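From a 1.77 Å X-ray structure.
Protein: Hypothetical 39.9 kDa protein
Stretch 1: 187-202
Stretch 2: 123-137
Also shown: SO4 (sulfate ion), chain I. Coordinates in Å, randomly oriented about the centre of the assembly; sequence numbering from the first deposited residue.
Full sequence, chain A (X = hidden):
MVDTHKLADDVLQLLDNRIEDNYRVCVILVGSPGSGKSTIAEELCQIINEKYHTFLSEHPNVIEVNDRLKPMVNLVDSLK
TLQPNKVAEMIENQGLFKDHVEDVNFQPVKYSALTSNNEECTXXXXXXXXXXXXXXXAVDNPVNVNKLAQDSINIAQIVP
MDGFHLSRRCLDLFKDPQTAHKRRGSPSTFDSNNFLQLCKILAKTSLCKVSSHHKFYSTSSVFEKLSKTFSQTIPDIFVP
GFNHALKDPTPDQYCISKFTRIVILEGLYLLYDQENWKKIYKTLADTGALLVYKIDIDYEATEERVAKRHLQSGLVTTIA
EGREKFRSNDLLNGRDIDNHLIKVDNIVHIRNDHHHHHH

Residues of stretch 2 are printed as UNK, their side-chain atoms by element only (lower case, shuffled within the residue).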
# COMPACT_ATOMS: atom_id res chain seq x y z
N PRO A 187 -7.94 11.04 -6.51
CA PRO A 187 -7.15 11.11 -5.28
C PRO A 187 -8.00 11.39 -4.05
O PRO A 187 -7.69 10.92 -2.96
CB PRO A 187 -6.17 12.25 -5.57
CG PRO A 187 -5.97 12.15 -7.05
CD PRO A 187 -7.37 11.92 -7.55
N SER A 188 -9.07 12.16 -4.22
CA SER A 188 -9.94 12.52 -3.11
C SER A 188 -10.93 11.44 -2.68
O SER A 188 -11.68 11.64 -1.73
CB SER A 188 -10.70 13.80 -3.44
OG SER A 188 -11.59 13.61 -4.53
N THR A 189 -10.93 10.29 -3.37
CA THR A 189 -11.85 9.22 -3.01
C THR A 189 -11.17 8.06 -2.27
O THR A 189 -11.69 6.95 -2.23
CB THR A 189 -12.61 8.65 -4.25
OG1 THR A 189 -11.68 8.16 -5.21
CG2 THR A 189 -13.47 9.74 -4.88
N PHE A 190 -10.00 8.35 -1.69
CA PHE A 190 -9.23 7.36 -0.93
C PHE A 190 -8.94 7.98 0.43
O PHE A 190 -8.82 9.20 0.55
CB PHE A 190 -7.88 7.08 -1.59
CG PHE A 190 -7.96 6.27 -2.84
CD1 PHE A 190 -7.80 4.89 -2.80
CD2 PHE A 190 -8.15 6.89 -4.07
CE1 PHE A 190 -7.83 4.14 -3.97
CE2 PHE A 190 -8.18 6.15 -5.25
CZ PHE A 190 -8.01 4.77 -5.20
N ASP A 191 -8.83 7.14 1.46
CA ASP A 191 -8.50 7.65 2.79
C ASP A 191 -6.98 7.87 2.78
O ASP A 191 -6.22 7.04 3.27
CB ASP A 191 -8.88 6.64 3.87
CG ASP A 191 -8.76 7.22 5.27
OD1 ASP A 191 -8.06 8.24 5.44
OD2 ASP A 191 -9.34 6.64 6.21
N SER A 192 -6.55 8.99 2.19
CA SER A 192 -5.13 9.30 2.12
C SER A 192 -4.53 9.48 3.51
O SER A 192 -3.33 9.22 3.70
CB SER A 192 -4.91 10.58 1.30
OG SER A 192 -5.54 11.69 1.92
N ASN A 193 -5.35 9.92 4.46
CA ASN A 193 -4.94 10.13 5.84
C ASN A 193 -4.40 8.83 6.44
O ASN A 193 -3.30 8.78 7.00
CB ASN A 193 -6.13 10.56 6.72
CG ASN A 193 -6.93 11.72 6.13
OD1 ASN A 193 -7.07 11.86 4.92
ND2 ASN A 193 -7.50 12.55 7.01
N ASN A 194 -5.20 7.77 6.33
CA ASN A 194 -4.81 6.49 6.89
C ASN A 194 -3.73 5.78 6.08
O ASN A 194 -2.95 5.00 6.64
CB ASN A 194 -6.03 5.57 7.08
CG ASN A 194 -6.02 4.86 8.43
OD1 ASN A 194 -6.56 3.77 8.58
ND2 ASN A 194 -5.41 5.50 9.42
N PHE A 195 -3.66 6.04 4.78
CA PHE A 195 -2.61 5.41 3.99
C PHE A 195 -1.28 6.02 4.43
O PHE A 195 -0.28 5.33 4.60
CB PHE A 195 -2.80 5.63 2.50
CG PHE A 195 -1.88 4.81 1.66
CD1 PHE A 195 -2.19 3.49 1.36
CD2 PHE A 195 -0.64 5.31 1.26
CE1 PHE A 195 -1.29 2.67 0.67
CE2 PHE A 195 0.27 4.50 0.58
CZ PHE A 195 -0.06 3.18 0.29
N LEU A 196 -1.27 7.33 4.62
CA LEU A 196 -0.07 8.01 5.07
C LEU A 196 0.30 7.44 6.44
O LEU A 196 1.47 7.23 6.74
CB LEU A 196 -0.31 9.52 5.18
CG LEU A 196 0.85 10.33 5.77
CD1 LEU A 196 2.11 10.12 4.94
CD2 LEU A 196 0.47 11.82 5.80
N GLN A 197 -0.71 7.17 7.27
CA GLN A 197 -0.45 6.63 8.59
C GLN A 197 0.18 5.25 8.48
O GLN A 197 1.05 4.89 9.27
CB GLN A 197 -1.74 6.56 9.41
CG GLN A 197 -1.51 6.29 10.90
CD GLN A 197 -0.58 7.30 11.55
OE1 GLN A 197 -0.66 8.50 11.29
NE2 GLN A 197 0.32 6.82 12.40
N LEU A 198 -0.24 4.45 7.50
CA LEU A 198 0.37 3.14 7.32
C LEU A 198 1.84 3.35 6.96
O LEU A 198 2.71 2.63 7.44
CB LEU A 198 -0.33 2.35 6.19
CG LEU A 198 0.34 1.03 5.79
CD1 LEU A 198 0.38 0.08 6.97
CD2 LEU A 198 -0.43 0.40 4.62
N CYS A 199 2.12 4.35 6.13
CA CYS A 199 3.50 4.62 5.74
C CYS A 199 4.35 5.05 6.94
O CYS A 199 5.51 4.69 7.01
CB CYS A 199 3.56 5.68 4.64
SG CYS A 199 2.87 5.08 3.08
N LYS A 200 3.76 5.80 7.87
CA LYS A 200 4.50 6.23 9.06
C LYS A 200 4.79 5.01 9.94
O LYS A 200 5.85 4.90 10.56
CB LYS A 200 3.69 7.24 9.87
CG LYS A 200 3.46 8.57 9.18
CD LYS A 200 2.81 9.56 10.14
CE LYS A 200 2.71 10.95 9.52
NZ LYS A 200 2.14 11.92 10.49
N ILE A 201 3.83 4.09 10.00
CA ILE A 201 3.98 2.87 10.78
C ILE A 201 5.09 2.03 10.16
O ILE A 201 5.95 1.51 10.86
CB ILE A 201 2.65 2.08 10.81
CG1 ILE A 201 1.64 2.80 11.70
CG2 ILE A 201 2.90 0.65 11.28
CD1 ILE A 201 0.27 2.18 11.70
N LEU A 202 5.06 1.91 8.83
CA LEU A 202 6.08 1.13 8.15
C LEU A 202 7.47 1.74 8.34
O LEU A 202 8.45 1.02 8.56
CB LEU A 202 5.76 1.03 6.65
CG LEU A 202 4.53 0.20 6.31
CD1 LEU A 202 4.29 0.24 4.80
CD2 LEU A 202 4.73 -1.24 6.78
N UNK A 123 -6.96 -0.93 16.53
CA UNK A 123 -7.44 -0.44 15.24
C UNK A 123 -7.05 1.02 15.08
O UNK A 123 -7.16 1.81 16.02
c UNK A 123 -8.95 -0.60 15.16
N UNK A 124 -6.60 1.37 13.88
CA UNK A 124 -6.22 2.74 13.55
C UNK A 124 -7.12 3.17 12.40
O UNK A 124 -7.11 2.55 11.34
c UNK A 124 -4.74 2.81 13.10
c UNK A 124 -4.40 4.23 12.66
c UNK A 124 -3.84 2.38 14.25
N UNK A 125 -7.91 4.22 12.62
CA UNK A 125 -8.82 4.72 11.59
C UNK A 125 -8.65 6.21 11.34
O UNK A 125 -8.20 6.95 12.21
c UNK A 125 -10.59 2.98 12.00
c UNK A 125 -10.30 4.47 11.97
c UNK A 125 -10.62 5.10 13.32
N UNK A 126 -9.00 6.62 10.13
CA UNK A 126 -8.91 8.02 9.75
C UNK A 126 -10.25 8.46 9.17
O UNK A 126 -11.29 7.94 9.57
c UNK A 126 -7.79 8.24 8.74
N UNK A 127 -10.25 9.38 8.21
CA UNK A 127 -11.51 9.87 7.68
C UNK A 127 -12.41 8.86 6.98
O UNK A 127 -13.59 9.11 6.81
n UNK A 127 -10.83 12.12 3.25
n UNK A 127 -8.64 11.84 2.59
c UNK A 127 -10.52 12.15 4.68
c UNK A 127 -11.27 11.09 6.77
n UNK A 127 -10.31 11.98 1.02
c UNK A 127 -9.93 11.97 2.29
c UNK A 127 -10.74 10.81 5.38
N UNK A 128 -11.86 7.71 6.61
CA UNK A 128 -12.65 6.69 5.95
C UNK A 128 -13.39 5.79 6.92
O UNK A 128 -14.25 5.00 6.53
N UNK A 129 -13.05 5.89 8.20
CA UNK A 129 -13.72 5.06 9.19
C UNK A 129 -13.19 3.65 9.25
O UNK A 129 -12.11 3.35 8.73
N UNK A 130 -13.96 2.75 9.86
CA UNK A 130 -13.53 1.36 10.01
C UNK A 130 -13.26 0.60 8.72
O UNK A 130 -12.49 -0.36 8.73
c UNK A 130 -14.69 1.18 12.23
o UNK A 130 -15.82 0.57 10.19
c UNK A 130 -14.55 0.56 10.85
N UNK A 131 -13.88 1.01 7.63
CA UNK A 131 -13.70 0.32 6.35
C UNK A 131 -12.25 0.34 5.86
O UNK A 131 -11.83 -0.55 5.13
c UNK A 131 -14.62 0.93 5.29
N UNK A 132 -11.49 1.36 6.24
CA UNK A 132 -10.09 1.45 5.82
C UNK A 132 -9.16 1.31 7.02
O UNK A 132 -8.01 1.73 6.98
c UNK A 132 -9.83 2.80 5.15
n UNK A 132 -10.81 2.18 3.03
o UNK A 132 -11.49 4.09 4.00
c UNK A 132 -10.79 3.08 4.01
N UNK A 133 -9.66 0.71 8.09
CA UNK A 133 -8.87 0.55 9.30
C UNK A 133 -7.63 -0.32 9.12
O UNK A 133 -7.62 -1.28 8.35
c UNK A 133 -9.74 -0.04 10.42
N UNK A 134 -6.57 0.07 9.83
CA UNK A 134 -5.31 -0.67 9.87
C UNK A 134 -5.40 -1.34 11.23
O UNK A 134 -5.81 -0.70 12.20
c UNK A 134 -2.81 -0.50 10.14
c UNK A 134 -4.01 1.00 8.51
c UNK A 134 -4.10 0.28 9.85
c UNK A 134 -3.08 2.20 8.52
N UNK A 135 -5.03 -2.61 11.32
CA UNK A 135 -5.09 -3.32 12.60
C UNK A 135 -3.73 -3.83 13.02
O UNK A 135 -2.99 -4.40 12.21
c UNK A 135 -8.52 -5.15 12.50
c UNK A 135 -6.09 -4.47 12.52
n UNK A 135 -9.90 -4.67 12.50
c UNK A 135 -10.48 -4.09 11.46
n UNK A 135 -9.82 -3.92 10.32
n UNK A 135 -11.74 -3.66 11.55
c UNK A 135 -7.53 -4.01 12.34
N UNK A 136 -3.39 -3.61 14.28
CA UNK A 136 -2.11 -4.04 14.82
C UNK A 136 -2.34 -5.00 15.97
O UNK A 136 -3.09 -4.70 16.90
c UNK A 136 -1.30 -2.82 15.31
c UNK A 136 0.11 -3.25 15.70
c UNK A 136 -1.24 -1.76 14.21
c UNK A 136 -0.62 -0.46 14.65
N UNK A 137 -1.70 -6.17 15.91
CA UNK A 137 -1.86 -7.18 16.96
C UNK A 137 -0.72 -7.12 17.97
O UNK A 137 -0.18 -6.05 18.25
c UNK A 137 -1.93 -8.56 16.33
S SO4 I . 1.35 15.24 9.09
O1 SO4 I . 0.27 14.87 8.15
O2 SO4 I . 1.13 14.56 10.39
O3 SO4 I . 2.66 14.84 8.54
O4 SO4 I . 1.34 16.71 9.30
O HOH W 1 -9.75 4.74 8.10
O HOH W 2 -7.69 11.95 -0.31

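Position 123 carries a single carbon, out of reach of stretch 1: Ala-123, at the start of a strand. Position 124 has three carbons, one bearing the other two, and points toward the helix; one branch lies near Gln-197. This is Val-124, whose CG1 is 4.0 Å from CG of Gln-197, and a beta-branched residue sits comfortably in a strand. Position 125 has the same forked three carbons but points away, as alternation along a strand requires; it is Val-125.

At position 126 a lone carbon points toward the helix start. Its CB lies 3.3 Å from OD1 of Asp-191, 3.5 Å from CB of Asn-193 and 3.6 Å from CB of Asn-194, so Ala-126 fills a tight space and lets the backbones come close.

Position 127 shows three carbons, a nitrogen, then a carbon carrying two more nitrogens, which is a guanidinium. The side chain leaves its backbone sideways, yet an outer nitrogen reaches Asn-193 and Ser-192 at the helix start. This is Arg-127, long enough to span the gap: NH1 donates to OD1 of Asn-193 (2.8 Å) and weakly to OG of Ser-192 (3.2 Å). These acceptors lie at the edge of the group, where its N-H bonds point, while CA of Asp-191 covers one face. A water accepts from NH2 of Arg-127 and also lies within hydrogen-bonding reach of O of Pro-187 and OG of Ser-192.

Position 128 has no side-chain atoms; its backbone N donates to OD2 of Asp-191 (2.8 Å). An ideal CB would be only 2.8 Å from that same OD2, a clash, so Gly-128 fits. Position 129, also bare, does not touch stretch 1; with phi 80° and psi -163°, a CB would jam against the preceding carbonyl, which calls for Gly-129. It closes a type I turn begun at Ala-126.

Position 130 has a carbon carrying one oxygen and one carbon, Thr-130, and position 131 a single carbon, Ala-131; both are out of reach and partly exposed, where either type is tolerated. Position 132 has two carbons, the second bearing an oxygen and a nitrogen, and points toward the helix start, its oxygen near Asp-191. This is Asn-132, with OD1 3.7 Å from CB of Asp-191; its amide also lets ND2 hydrogen-bond elsewhere in the structure. Position 133, one carbon pointing away, is Ala-133, whose small side chain takes no part in the contact.

Position 134 has four carbons forked at the first, with one arm two carbons long, lying against Leu-198 and Ile-201: Ile-134. Its CD1 lies 3.6 Å from CB of Leu-198, and its CG2 4.4 Å from CD1 of Ile-201, so the branched chain suits an apolar helix face. Position 135 repeats the guanidinium pattern but is out of reach and partly exposed, a setting that tolerates a charge: Arg-135. Position 136 again has four forked carbons, its tip meeting Ile-201; Ile-136 places CD1 4.1 Å from CD1 of Ile-201, extending the apolar packing. Position 137, one carbon, is Ala-137, beyond the contact.

The contact thus has a polar end and an apolar one. Asp-191 caps the helix, its OD1 accepting from N of Asn-194 (3.0 Å), while its OD2 holds the turn through Gly-128 and a water. Arg-127 adds a second grip on the helix start. Farther along, Leu-198 and Ile-201 pack on the isoleucines of the second strand.

Stretch 2 (123-137) AVVARGGTANAIRIA
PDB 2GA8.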